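Local coordinates for protein Exo-arabinanase (Penicillium chrysogenum, PDB 3A72) that probably releases arabinobiose from the ends of alpha-1,5-linked L-arabinan chains as an exo-acting glycosyl hydrolase of the sialidase-like beta-propeller type, at residues P307-R319 against V331-S345. Numbering follows the deposited sequence.
Sequences PCPEEHGYTRALR and VNSAGVLLGENNRVS
Ala317 and Asn332 pair through two backbone hydrogen bonds, Ala317 N to Asn332 O and Asn332 N to Ala317 O, joining the edge strand 317-320 to strand 328-333 in one four-stranded antiparallel blade of a six-bladed beta-propeller. On the side of Arg316 and Ser333 the chains part into loops, and one further backbone bond, Tyr314 N to Gly335 O at 2.9 Å, links them; a water donates to both Gly335 O and Tyr314 O. Between the loops, the carboxylate of buried Glu310 is held at both oxygens: OE2 receives Ser345 OG at 2.6 Å on its syn lone pair, while OE1 bonds Ser347 OG farther along the same strand. With CG anti to the backbone N, CB and CG of Glu310 run along Val331, and the bend at chi2 (68°) turns the carboxylate to the serines. The carboxylate of Glu311 meets the other segment largely through water. Three waters lie within hydrogen-bonding distance of its OE2, and a fourth joins OE1 to Arg343 NH1, two opposite charges 4.3 Å apart. The Arg343 guanidinium also bonds Asn8 and Thr10. Val331 CG1 sits 3.6 Å above one face of the Arg316 guanidinium, whose NH1 donates to Glu311 O and Gly290 O and whose NE donates to Ser285 OG. In the arabinobiose pocket, Leu337 CD2 lies over the centre of the Tyr314 ring, a CH-pi contact of 3.9 Å to the centroid, and both residues touch bound arabinofuranose. Ser333 OG accepts Gly335 N at 3.1 Å, with an N-H...O angle of 167°, closing an ST turn.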
ATOM      1  N   PRO A 307      -0.475  21.077  -5.372  1.00  5.85           N
ATOM      2  CA  PRO A 307       0.913  20.931  -4.979  1.00  6.13           C
ATOM      3  C   PRO A 307       1.074  20.037  -3.774  1.00  5.77           C
ATOM      4  O   PRO A 307       0.166  19.829  -2.966  1.00  6.34           O
ATOM      5  CB  PRO A 307       1.357  22.375  -4.634  1.00  8.80           C
ATOM      6  CG  PRO A 307       0.356  23.258  -5.282  1.00 12.46           C
ATOM      7  CD  PRO A 307      -0.929  22.506  -5.306  1.00  6.97           C
ATOM      8  N   CYS A 308       2.282  19.529  -3.598  1.00  6.23           N
ATOM      9  CA  CYS A 308       2.630  18.714  -2.434  1.00  6.03           C
ATOM     10  C   CYS A 308       4.104  18.943  -2.119  1.00  6.24           C
ATOM     11  O   CYS A 308       4.929  18.908  -3.000  1.00  8.20           O
ATOM     12  CB  CYS A 308       2.335  17.264  -2.758  1.00  5.80           C
ATOM     13  SG  CYS A 308       2.813  16.092  -1.448  1.00  6.24           S
ATOM     14  N   PRO A 309       4.446  19.155  -0.826  1.00  7.70           N
ATOM     15  CA  PRO A 309       5.846  19.422  -0.482  1.00  9.41           C
ATOM     16  C   PRO A 309       6.705  18.191  -0.352  1.00  7.25           C
ATOM     17  O   PRO A 309       7.937  18.327  -0.211  1.00 10.48           O
ATOM     18  CB  PRO A 309       5.748  20.079   0.885  1.00 15.25           C
ATOM     19  CG  PRO A 309       4.509  19.509   1.483  1.00 14.56           C
ATOM     20  CD  PRO A 309       3.533  19.336   0.335  1.00  9.39           C
ATOM     21  N   GLU A 310       6.150  16.976  -0.379  1.00  6.34           N
ATOM     22  CA  GLU A 310       6.900  15.735  -0.322  1.00  5.80           C
ATOM     23  C   GLU A 310       7.327  15.313  -1.721  1.00  5.61           C
ATOM     24  O   GLU A 310       6.546  15.417  -2.658  1.00  6.23           O
ATOM     25  CB  GLU A 310       6.052  14.658   0.295  1.00  6.29           C
ATOM     26  CG  GLU A 310       6.726  13.320   0.453  1.00  5.69           C
ATOM     27  CD  GLU A 310       7.830  13.291   1.468  1.00  5.84           C
ATOM     28  OE1 GLU A 310       8.001  14.144   2.329  1.00  6.53           O
ATOM     29  OE2 GLU A 310       8.574  12.244   1.344  1.00  6.92           O
ATOM     30  N   GLU A 311       8.552  14.844  -1.836  1.00  6.08           N
ATOM     31  CA  GLU A 311       9.040  14.362  -3.127  1.00  5.86           C
ATOM     32  C   GLU A 311       8.194  13.232  -3.658  1.00  5.48           C
ATOM     33  O   GLU A 311       7.527  12.504  -2.918  1.00  6.20           O
ATOM     34  CB  GLU A 311      10.480  13.891  -2.955  1.00  6.56           C
ATOM     35  CG  GLU A 311      10.654  12.673  -2.070  1.00  8.95           C
ATOM     36  CD  GLU A 311      12.125  12.264  -1.859  1.00 12.64           C
ATOM     37  OE1 GLU A 311      13.035  13.141  -1.944  1.00 20.84           O
ATOM     38  OE2 GLU A 311      12.365  11.072  -1.581  1.00 16.24           O
ATOM     39  N   HIS A 312       8.239  13.071  -4.982  1.00  5.91           N
ATOM     40  CA  HIS A 312       7.651  11.900  -5.591  1.00  5.87           C
ATOM     41  C   HIS A 312       8.425  10.645  -5.183  1.00  5.34           C
ATOM     42  O   HIS A 312       9.613  10.690  -4.914  1.00  6.40           O
ATOM     43  CB  HIS A 312       7.595  12.006  -7.113  1.00  6.23           C
ATOM     44  CG  HIS A 312       8.801  11.598  -7.815  1.00  9.04           C
ATOM     45  ND1 HIS A 312       9.913  12.314  -7.927  1.00 14.31           N
ATOM     46  CD2 HIS A 312       9.051  10.395  -8.427  1.00 12.93           C
ATOM     47  CE1 HIS A 312      10.840  11.638  -8.616  1.00 17.83           C
ATOM     48  NE2 HIS A 312      10.319  10.470  -8.939  1.00 16.74           N
ATOM     49  N   GLY A 313       7.728   9.506  -5.163  1.00  5.23           N
ATOM     50  CA  GLY A 313       8.405   8.256  -4.934  1.00  5.68           C
ATOM     51  C   GLY A 313       7.490   7.096  -5.259  1.00  5.13           C
ATOM     52  O   GLY A 313       6.283   7.213  -5.368  1.00  5.27           O
ATOM     53  N   TYR A 314       8.140   5.909  -5.349  1.00  5.57           N
ATOM     54  CA  TYR A 314       7.444   4.690  -5.698  1.00  5.17           C
ATOM     55  C   TYR A 314       6.461   4.287  -4.589  1.00  4.67           C
ATOM     56  O   TYR A 314       6.822   4.234  -3.402  1.00  4.85           O
ATOM     57  CB  TYR A 314       8.451   3.582  -5.869  1.00  6.36           C
ATOM     58  CG  TYR A 314       7.896   2.232  -6.320  1.00  5.21           C
ATOM     59  CD1 TYR A 314       7.224   2.094  -7.517  1.00  5.62           C
ATOM     60  CD2 TYR A 314       8.072   1.133  -5.534  1.00  5.63           C
ATOM     61  CE1 TYR A 314       6.708   0.903  -7.930  1.00  5.41           C
ATOM     62  CE2 TYR A 314       7.629  -0.113  -5.951  1.00  5.86           C
ATOM     63  CZ  TYR A 314       6.956  -0.227  -7.155  1.00  5.27           C
ATOM     64  OH  TYR A 314       6.551  -1.467  -7.601  1.00  6.23           O
ATOM     65  N   THR A 315       5.202   4.010  -5.003  1.00  4.27           N
ATOM     66  CA  THR A 315       4.101   3.704  -4.094  1.00  4.27           C
ATOM     67  C   THR A 315       4.081   4.584  -2.832  1.00  4.41           C
ATOM     68  O   THR A 315       3.843   4.149  -1.716  1.00  4.83           O
ATOM     69  CB  THR A 315       4.031   2.179  -3.810  1.00  4.33           C
ATOM     70  OG1 THR A 315       2.714   1.893  -3.252  1.00  4.56           O
ATOM     71  CG2 THR A 315       5.066   1.606  -2.910  1.00  5.07           C
ATOM     72  N   ARG A 316       4.307   5.883  -3.069  1.00  4.23           N
ATOM     73  CA  ARG A 316       4.247   6.877  -2.009  1.00  4.53           C
ATOM     74  C   ARG A 316       2.949   6.726  -1.248  1.00  3.98           C
ATOM     75  O   ARG A 316       1.877   6.625  -1.844  1.00  4.49           O
ATOM     76  CB  ARG A 316       4.423   8.272  -2.623  1.00  4.54           C
ATOM     77  CG  ARG A 316       4.575   9.382  -1.612  1.00  4.60           C
ATOM     78  CD  ARG A 316       4.884  10.715  -2.261  1.00  4.65           C
ATOM     79  NE  ARG A 316       3.730  11.166  -3.033  1.00  4.66           N
ATOM     80  CZ  ARG A 316       3.637  12.359  -3.595  1.00  5.03           C
ATOM     81  NH1 ARG A 316       4.585  13.275  -3.427  1.00  5.28           N
ATOM     82  NH2 ARG A 316       2.564  12.688  -4.328  1.00  5.83           N
ATOM     83  N   ALA A 317       3.053   6.697   0.083  1.00  4.32           N
ATOM     84  CA  ALA A 317       1.944   6.317   0.955  1.00  4.22           C
ATOM     85  C   ALA A 317       1.298   7.536   1.555  1.00  4.50           C
ATOM     86  O   ALA A 317       1.948   8.496   1.979  1.00  7.29           O
ATOM     87  CB  ALA A 317       2.429   5.386   2.050  1.00  4.92           C
ATOM     88  N   LEU A 318      -0.038   7.535   1.612  1.00  4.26           N
ATOM     89  CA  LEU A 318      -0.838   8.611   2.172  1.00  4.26           C
ATOM     90  C   LEU A 318      -1.578   8.097   3.406  1.00  4.53           C
ATOM     91  O   LEU A 318      -2.012   6.937   3.459  1.00  5.11           O
ATOM     92  CB  LEU A 318      -1.891   9.089   1.174  1.00  4.52           C
ATOM     93  CG  LEU A 318      -1.390   9.566  -0.183  1.00  4.65           C
ATOM     94  CD1 LEU A 318      -2.555   9.977  -1.061  1.00  5.87           C
ATOM     95  CD2 LEU A 318      -0.397  10.703  -0.012  1.00  6.27           C
ATOM     96  N   ARG A 319      -1.840   8.988   4.358  1.00  4.74           N
ATOM     97  CA  ARG A 319      -2.694   8.657   5.495  1.00  4.53           C
ATOM     98  C   ARG A 319      -3.372   9.938   5.998  1.00  4.24           C
ATOM     99  O   ARG A 319      -2.714  10.917   6.304  1.00  5.10           O
ATOM    100  CB  ARG A 319      -1.954   7.978   6.603  1.00  5.15           C
ATOM    101  CG  ARG A 319      -2.868   7.556   7.732  1.00  6.19           C
ATOM    102  CD  ARG A 319      -2.246   6.563   8.695  1.00  6.35           C
ATOM    103  NE  ARG A 319      -1.995   5.293   8.020  1.00  5.52           N
ATOM    104  CZ  ARG A 319      -2.942   4.386   7.718  1.00  6.18           C
ATOM    105  NH1 ARG A 319      -4.188   4.565   8.058  1.00  8.07           N
ATOM    106  NH2 ARG A 319      -2.576   3.316   7.071  1.00  6.97           N
ATOM    107  N   VAL A 331       2.136  12.277   3.982  1.00  4.60           N
ATOM    108  CA  VAL A 331       2.628  11.911   2.670  1.00  4.67           C
ATOM    109  C   VAL A 331       4.048  11.359   2.882  1.00  4.45           C
ATOM    110  O   VAL A 331       4.936  12.100   3.299  1.00  5.17           O
ATOM    111  CB  VAL A 331       2.623  13.089   1.668  1.00  4.76           C
ATOM    112  CG1 VAL A 331       2.954  12.568   0.292  1.00  5.21           C
ATOM    113  CG2 VAL A 331       1.324  13.841   1.715  1.00  5.65           C
ATOM    114  N   ASN A 332       4.240  10.065   2.653  1.00  4.36           N
ATOM    115  CA  ASN A 332       5.432   9.330   3.124  1.00  4.61           C
ATOM    116  C   ASN A 332       6.088   8.637   1.965  1.00  4.52           C
ATOM    117  O   ASN A 332       5.458   7.747   1.342  1.00  4.95           O
ATOM    118  CB  ASN A 332       4.945   8.347   4.173  1.00  4.81           C
ATOM    119  CG  ASN A 332       5.876   7.308   4.700  1.00  4.83           C
ATOM    120  OD1 ASN A 332       7.168   7.408   4.679  1.00  7.23           O
ATOM    121  ND2 ASN A 332       5.371   6.263   5.165  1.00  3.91           N
ATOM    122  N   SER A 333       7.313   9.001   1.637  1.00  4.73           N
ATOM    123  CA  SER A 333       8.087   8.356   0.588  1.00  4.92           C
ATOM    124  C   SER A 333       9.226   7.523   1.180  1.00  4.73           C
ATOM    125  O   SER A 333       9.793   7.862   2.229  1.00  5.74           O
ATOM    126  CB  SER A 333       8.700   9.425  -0.366  1.00  6.04           C
ATOM    127  OG  SER A 333       9.396   8.766  -1.422  1.00 11.84           O
ATOM    128  N   ALA A 334       9.625   6.476   0.444  1.00  5.36           N
ATOM    129  CA  ALA A 334      10.836   5.720   0.738  1.00  5.15           C
ATOM    130  C   ALA A 334      11.777   5.694  -0.436  1.00  5.32           C
ATOM    131  O   ALA A 334      12.734   4.892  -0.452  1.00  6.74           O
ATOM    132  CB  ALA A 334      10.536   4.304   1.244  1.00  5.58           C
ATOM    133  N   GLY A 335      11.571   6.553  -1.437  1.00  5.99           N
ATOM    134  CA  GLY A 335      12.471   6.645  -2.564  1.00  5.94           C
ATOM    135  C   GLY A 335      11.910   6.130  -3.836  1.00  5.50           C
ATOM    136  O   GLY A 335      10.710   5.865  -3.961  1.00  6.18           O
ATOM    137  N   VAL A 336      12.776   6.017  -4.851  1.00  6.71           N
ATOM    138  CA  VAL A 336      12.394   5.607  -6.211  1.00  7.05           C
ATOM    139  C   VAL A 336      13.009   4.254  -6.508  1.00  7.09           C
ATOM    140  O   VAL A 336      14.002   3.817  -5.898  1.00  6.77           O
ATOM    141  CB  VAL A 336      12.827   6.653  -7.253  1.00  8.78           C
ATOM    142  CG1 VAL A 336      12.135   7.980  -6.972  1.00 10.50           C
ATOM    143  CG2 VAL A 336      14.343   6.829  -7.294  1.00 10.33           C
ATOM    144  N   LEU A 337      12.442   3.533  -7.483  1.00  7.67           N
ATOM    145  CA  LEU A 337      13.005   2.270  -7.943  1.00  7.90           C
ATOM    146  C   LEU A 337      14.466   2.468  -8.332  1.00  7.15           C
ATOM    147  O   LEU A 337      14.818   3.418  -9.049  1.00  8.59           O
ATOM    148  CB  LEU A 337      12.221   1.789  -9.187  1.00  8.88           C
ATOM    149  CG  LEU A 337      10.808   1.211  -8.844  1.00  9.82           C
ATOM    150  CD1 LEU A 337       9.977   1.086 -10.120  1.00 13.85           C
ATOM    151  CD2 LEU A 337      10.875  -0.136  -8.128  1.00 12.18           C
ATOM    152  N   LEU A 338      15.336   1.585  -7.856  1.00  7.75           N
ATOM    153  CA  LEU A 338      16.737   1.589  -8.139  1.00  8.58           C
ATOM    154  C   LEU A 338      17.401   2.906  -7.764  1.00  8.18           C
ATOM    155  O   LEU A 338      18.477   3.256  -8.285  1.00  9.47           O
ATOM    156  CB  LEU A 338      17.002   1.254  -9.619  1.00 11.28           C
ATOM    157  CG  LEU A 338      16.448  -0.118 -10.006  1.00 15.84           C
ATOM    158  CD1 LEU A 338      16.707  -0.416 -11.460  1.00 24.56           C
ATOM    159  CD2 LEU A 338      17.049  -1.251  -9.161  1.00 21.05           C
ATOM    160  N   GLY A 339      16.857   3.623  -6.786  1.00  7.90           N
ATOM    161  CA  GLY A 339      17.397   4.903  -6.456  1.00  8.33           C
ATOM    162  C   GLY A 339      18.761   4.834  -5.815  1.00  8.16           C
ATOM    163  O   GLY A 339      18.984   4.007  -4.979  1.00  8.69           O
ATOM    164  N   GLU A 340      19.632   5.755  -6.197  1.00  9.82           N
ATOM    165  CA  GLU A 340      20.993   5.824  -5.639  1.00 10.49           C
ATOM    166  C   GLU A 340      21.078   6.642  -4.366  1.00 10.25           C
ATOM    167  O   GLU A 340      22.110   6.498  -3.681  1.00 12.67           O
ATOM    168  CB  GLU A 340      21.938   6.407  -6.714  1.00 14.61           C
ATOM    169  CG  GLU A 340      22.129   5.441  -7.876  1.00 17.40           C
ATOM    170  CD  GLU A 340      22.864   4.159  -7.621  1.00 27.97           C
ATOM    171  OE1 GLU A 340      23.586   4.178  -6.574  1.00 30.65           O
ATOM    172  OE2 GLU A 340      22.731   3.177  -8.431  1.00 24.64           O
ATOM    173  N   ASN A 341      20.012   7.384  -4.020  1.00  9.25           N
ATOM    174  CA  ASN A 341      20.030   8.234  -2.830  1.00 11.39           C
ATOM    175  C   ASN A 341      18.699   8.186  -2.107  1.00  9.01           C
ATOM    176  O   ASN A 341      18.199   9.224  -1.668  1.00 11.47           O
ATOM    177  CB  ASN A 341      20.382   9.702  -3.188  1.00 20.77           C
ATOM    178  CG  ASN A 341      21.767   9.843  -3.750  1.00 27.85           C
ATOM    179  OD1 ASN A 341      22.696   9.630  -2.971  1.00 41.93           O
ATOM    180  ND2 ASN A 341      21.840  10.187  -5.010  1.00 46.08           N
ATOM    181  N   ASN A 342      18.113   6.986  -1.989  1.00  7.35           N
ATOM    182  CA  ASN A 342      16.812   6.896  -1.338  1.00  6.82           C
ATOM    183  C   ASN A 342      16.931   7.111   0.181  1.00  6.60           C
ATOM    184  O   ASN A 342      17.928   6.741   0.793  1.00  8.10           O
ATOM    185  CB  ASN A 342      16.173   5.532  -1.595  1.00  6.61           C
ATOM    186  CG  ASN A 342      15.603   5.375  -2.969  1.00  6.57           C
ATOM    187  OD1 ASN A 342      15.650   6.257  -3.841  1.00  7.34           O
ATOM    188  ND2 ASN A 342      14.990   4.204  -3.194  1.00  6.57           N
ATOM    189  N   ARG A 343      15.854   7.647   0.743  1.00  6.89           N
ATOM    190  CA  ARG A 343      15.653   7.757   2.177  1.00  6.92           C
ATOM    191  C   ARG A 343      14.173   7.684   2.444  1.00  6.21           C
ATOM    192  O   ARG A 343      13.361   7.843   1.527  1.00  6.17           O
ATOM    193  CB  ARG A 343      16.284   9.054   2.753  1.00  7.76           C
ATOM    194  CG  ARG A 343      15.774  10.293   2.044  1.00 12.14           C
ATOM    195  CD  ARG A 343      16.508  11.521   2.594  1.00 13.09           C
ATOM    196  NE  ARG A 343      15.889  12.267   3.616  1.00 15.43           N
ATOM    197  CZ  ARG A 343      14.832  13.061   3.436  1.00 13.66           C
ATOM    198  NH1 ARG A 343      14.343  13.072   2.190  1.00 17.60           N
ATOM    199  NH2 ARG A 343      14.187  13.838   4.241  1.00 15.54           N
ATOM    200  N   VAL A 344      13.822   7.474   3.705  1.00  5.88           N
ATOM    201  CA  VAL A 344      12.432   7.440   4.126  1.00  5.42           C
ATOM    202  C   VAL A 344      12.120   8.770   4.774  1.00  5.41           C
ATOM    203  O   VAL A 344      12.777   9.161   5.738  1.00  6.07           O
ATOM    204  CB  VAL A 344      12.159   6.272   5.096  1.00  5.51           C
ATOM    205  CG1 VAL A 344      10.665   6.212   5.361  1.00  6.39           C
ATOM    206  CG2 VAL A 344      12.687   4.967   4.537  1.00  6.67           C
ATOM    207  N   SER A 345      11.118   9.474   4.234  1.00  5.58           N
ATOM    208  CA  SER A 345      10.749  10.808   4.697  1.00  5.43           C
ATOM    209  C   SER A 345       9.231  10.927   4.769  1.00  5.30           C
ATOM    210  O   SER A 345       8.473  10.150   4.187  1.00  5.27           O
ATOM    211  CB  SER A 345      11.357  11.881   3.825  1.00  6.17           C
ATOM    212  OG  SER A 345      10.831  11.885   2.536  1.00  6.52           O
TER
HETATM  213  O   HOH W   1      11.983  10.132   0.908  1.00  9.22           O
HETATM  214  O   HOH W   2      14.605   9.482  -1.511  1.00 12.65           O
HETATM  215  O   HOH W   3      11.130   9.405  -2.997  1.00 13.42           O
HETATM  216  O   HOH W   4      15.191  12.663  -0.281  1.00 16.88           O
HETATM  217  O   HOH W   5       9.419   3.785  -2.526  1.00  8.89           O
HETATM  218  O   HOH W   6       7.762   6.430  -1.875  1.00  9.69           O